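Local coordinates for protein NAD(P)H-FMN oxidoreductase (Bacillus subtilis, PDB 5LVA) that binds flavin mononucleotide in a flavodoxin-like fold and probably passes electrons from NAD(P)H to flavin or quinone acceptors as a reductase, at residues 4-9 with 32-37. Residues are numbered along the deposited sequence; the frame is centred on the assembly and turned at random.
Sequences LVLAFH and TLRDLY. With FMN (flavin mononucleotide), chain C.
Leu36 lays its CD1 methyl over one face of the Phe8 ring, 4.2 Å from the ring centroid and displaced toward the rim, a CH-pi contact. Phe8 CG is set beside the backbone N (chi1 -66°); CZ and CE1 of its ring meet Leu36 CD1, CE2 and CZ meet CD2. The same CD1 also packs on Leu6 CB, at 3.6 Å. On the face of the sheet that also carries Leu4 and Thr32, Leu6 and Arg34 run side by side, Leu6 CD2 lying 3.8 Å from Arg34 NH1, while the guanidinium forms salt bridges with Glu39 and Glu50. Strands 4-7 and 32-35 are the parallel neighbours of the beta-alpha-beta unit that opens the flavodoxin-like fold, with helix 17-23 in the crossover. Four backbone hydrogen bonds alternate between the segments: Val5 N to Thr32 O, Arg34 N to Val5 O, Ala7 N to Arg34 O and Leu36 N to Ala7 O (3.2 Å). Past the strands, water 2 bridges His9 O, at 2.7 Å, and Asp35 OD1, which also caps helix 36-39 at Gln38 N. Tyr37 packs CB and CD2 against His9 O; its OH is hydrogen-bonded to Leu74 N. His9 CB points away from 32-37, with CG anti to the backbone N (chi1 -169°); NE2 donates to FMN O1P in a bond modelled very short, and ND1 accepts one from Asn11 N.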
loop_
_atom_site.group_PDB
_atom_site.type_symbol
_atom_site.label_atom_id
_atom_site.label_comp_id
_atom_site.label_asym_id
_atom_site.label_seq_id
_atom_site.Cartn_x
_atom_site.Cartn_y
_atom_site.Cartn_z
ATOM N N LEU A 4 -9.627 2.460 -2.875
ATOM C CA LEU A 4 -8.845 3.567 -2.352
ATOM C C LEU A 4 -7.357 3.211 -2.364
ATOM O O LEU A 4 -6.948 2.259 -1.717
ATOM C CB LEU A 4 -9.316 3.911 -0.942
ATOM C CG LEU A 4 -8.664 5.070 -0.198
ATOM C CD1 LEU A 4 -8.936 6.401 -0.880
ATOM C CD2 LEU A 4 -9.160 5.099 1.220
ATOM N N VAL A 5 -6.556 3.942 -3.131
ATOM C CA VAL A 5 -5.120 3.695 -3.173
ATOM C C VAL A 5 -4.401 4.783 -2.418
ATOM O O VAL A 5 -4.311 5.918 -2.883
ATOM C CB VAL A 5 -4.542 3.648 -4.613
ATOM C CG1 VAL A 5 -3.053 3.357 -4.577
ATOM C CG2 VAL A 5 -5.253 2.618 -5.471
ATOM N N LEU A 6 -3.882 4.437 -1.251
ATOM C CA LEU A 6 -3.115 5.380 -0.468
ATOM C C LEU A 6 -1.634 5.238 -0.778
ATOM O O LEU A 6 -1.010 4.282 -0.357
ATOM C CB LEU A 6 -3.388 5.164 1.014
ATOM C CG LEU A 6 -4.877 5.095 1.362
ATOM C CD1 LEU A 6 -5.086 4.781 2.823
ATOM C CD2 LEU A 6 -5.521 6.403 1.021
ATOM N N ALA A 7 -1.072 6.189 -1.524
ATOM C CA ALA A 7 0.334 6.104 -1.910
ATOM C C ALA A 7 1.207 6.861 -0.937
ATOM O O ALA A 7 0.933 8.007 -0.617
ATOM C CB ALA A 7 0.534 6.614 -3.310
ATOM N N PHE A 8 2.257 6.202 -0.455
ATOM C CA PHE A 8 3.164 6.809 0.504
ATOM C C PHE A 8 4.594 6.848 -0.025
ATOM O O PHE A 8 5.368 5.914 0.161
ATOM C CB PHE A 8 3.137 6.065 1.839
ATOM C CG PHE A 8 1.826 6.152 2.579
ATOM C CD1 PHE A 8 0.786 5.287 2.282
ATOM C CD2 PHE A 8 1.659 7.057 3.610
ATOM C CE1 PHE A 8 -0.403 5.340 2.973
ATOM C CE2 PHE A 8 0.466 7.115 4.304
ATOM C CZ PHE A 8 -0.569 6.258 3.983
ATOM N N HIS A 9 4.931 7.945 -0.675
ATOM C CA HIS A 9 6.253 8.167 -1.191
ATOM C C HIS A 9 6.635 9.613 -0.902
ATOM O O HIS A 9 5.881 10.522 -1.197
ATOM C CB HIS A 9 6.300 7.871 -2.679
ATOM C CG HIS A 9 7.682 7.821 -3.235
ATOM N ND1 HIS A 9 8.570 8.869 -3.119
ATOM C CD2 HIS A 9 8.334 6.852 -3.910
ATOM C CE1 HIS A 9 9.707 8.545 -3.698
ATOM N NE2 HIS A 9 9.593 7.324 -4.186
ATOM N N THR A 32 -9.727 5.738 -6.470
ATOM C CA THR A 32 -9.371 6.996 -5.842
ATOM C C THR A 32 -7.892 6.953 -5.476
ATOM O O THR A 32 -7.524 6.311 -4.502
ATOM C CB THR A 32 -10.197 7.232 -4.585
ATOM O OG1 THR A 32 -11.571 6.992 -4.873
ATOM C CG2 THR A 32 -10.014 8.622 -4.053
ATOM N N LEU A 33 -7.035 7.604 -6.249
ATOM C CA LEU A 33 -5.620 7.602 -5.906
ATOM C C LEU A 33 -5.294 8.846 -5.112
ATOM O O LEU A 33 -5.831 9.904 -5.370
ATOM C CB LEU A 33 -4.737 7.499 -7.149
ATOM C CG LEU A 33 -3.262 7.259 -6.810
ATOM C CD1 LEU A 33 -2.660 6.222 -7.728
ATOM C CD2 LEU A 33 -2.459 8.532 -6.896
ATOM N N ARG A 34 -4.442 8.694 -4.111
ATOM C CA ARG A 34 -4.045 9.802 -3.269
ATOM C C ARG A 34 -2.548 9.746 -3.013
ATOM O O ARG A 34 -1.966 8.678 -2.893
ATOM C CB ARG A 34 -4.812 9.793 -1.952
ATOM C CG ARG A 34 -6.286 10.041 -2.095
ATOM C CD ARG A 34 -6.984 10.024 -0.746
ATOM N NE ARG A 34 -6.563 11.133 0.098
ATOM C CZ ARG A 34 -6.350 11.041 1.404
ATOM N NH1 ARG A 34 -6.515 9.884 2.020
ATOM N NH2 ARG A 34 -5.961 12.100 2.095
ATOM N N ASP A 35 -1.944 10.923 -2.949
ATOM C CA ASP A 35 -0.534 11.100 -2.681
ATOM C C ASP A 35 -0.438 11.739 -1.320
ATOM O O ASP A 35 -0.555 12.965 -1.187
ATOM C CB ASP A 35 0.101 11.979 -3.760
ATOM C CG ASP A 35 1.576 12.232 -3.539
ATOM O OD1 ASP A 35 2.108 11.966 -2.453
ATOM O OD2 ASP A 35 2.212 12.722 -4.477
ATOM N N LEU A 36 -0.218 10.927 -0.300
ATOM C CA LEU A 36 -0.362 11.424 1.056
ATOM C C LEU A 36 0.726 12.387 1.502
ATOM O O LEU A 36 0.436 13.323 2.226
ATOM C CB LEU A 36 -0.458 10.255 2.021
ATOM C CG LEU A 36 -1.923 9.837 2.013
ATOM C CD1 LEU A 36 -2.130 8.579 1.196
ATOM C CD2 LEU A 36 -2.451 9.714 3.396
ATOM N N TYR A 37 1.963 12.181 1.065
ATOM C CA TYR A 37 3.031 13.113 1.398
ATOM C C TYR A 37 2.765 14.474 0.774
ATOM O O TYR A 37 3.130 15.506 1.320
ATOM C CB TYR A 37 4.388 12.582 0.938
ATOM C CG TYR A 37 5.116 11.774 1.977
ATOM C CD1 TYR A 37 5.845 12.393 2.967
ATOM C CD2 TYR A 37 5.069 10.393 1.969
ATOM C CE1 TYR A 37 6.506 11.671 3.916
ATOM C CE2 TYR A 37 5.737 9.658 2.918
ATOM C CZ TYR A 37 6.449 10.300 3.890
ATOM O OH TYR A 37 7.112 9.568 4.835
HETATM N N1 FMN C . 15.012 -2.017 -1.213
HETATM C C2 FMN C . 14.882 -3.296 -0.709
HETATM O O2 FMN C . 14.777 -4.254 -1.467
HETATM N N3 FMN C . 14.859 -3.518 0.645
HETATM C C4 FMN C . 14.975 -2.475 1.519
HETATM O O4 FMN C . 14.943 -2.720 2.720
HETATM C C4A FMN C . 15.113 -1.176 1.021
HETATM N N5 FMN C . 15.229 -0.109 1.875
HETATM C C5A FMN C . 15.362 1.171 1.394
HETATM C C6 FMN C . 15.473 2.225 2.287
HETATM C C7 FMN C . 15.593 3.525 1.844
HETATM C C7M FMN C . 15.710 4.643 2.844
HETATM C C8 FMN C . 15.612 3.766 0.469
HETATM C C8M FMN C . 15.738 5.162 -0.063
HETATM C C9 FMN C . 15.504 2.707 -0.423
HETATM C C9A FMN C . 15.368 1.406 0.030
HETATM N N10 FMN C . 15.262 0.336 -0.850
HETATM C C10 FMN C . 15.129 -0.950 -0.350
HETATM C "C1'" FMN C . 15.225 0.570 -2.335
HETATM C "C2'" FMN C . 13.740 0.916 -2.609
HETATM O "O2'" FMN C . 12.878 -0.146 -2.214
HETATM C "C3'" FMN C . 13.409 1.425 -4.022
HETATM O "O3'" FMN C . 14.096 2.647 -4.142
HETATM C "C4'" FMN C . 11.892 1.631 -4.196
HETATM O "O4'" FMN C . 11.249 0.427 -3.911
HETATM C "C5'" FMN C . 11.323 2.030 -5.552
HETATM O "O5'" FMN C . 11.562 3.392 -5.785
HETATM P P FMN C . 10.562 4.497 -6.397
HETATM O O1P FMN C . 10.807 5.659 -5.507
HETATM O O2P FMN C . 10.954 4.748 -7.814
HETATM O O3P FMN C . 9.103 4.214 -6.350
HETATM O O HOH W 1 2.689 10.112 -0.984
HETATM O O HOH W 2 4.912 12.634 -2.582
#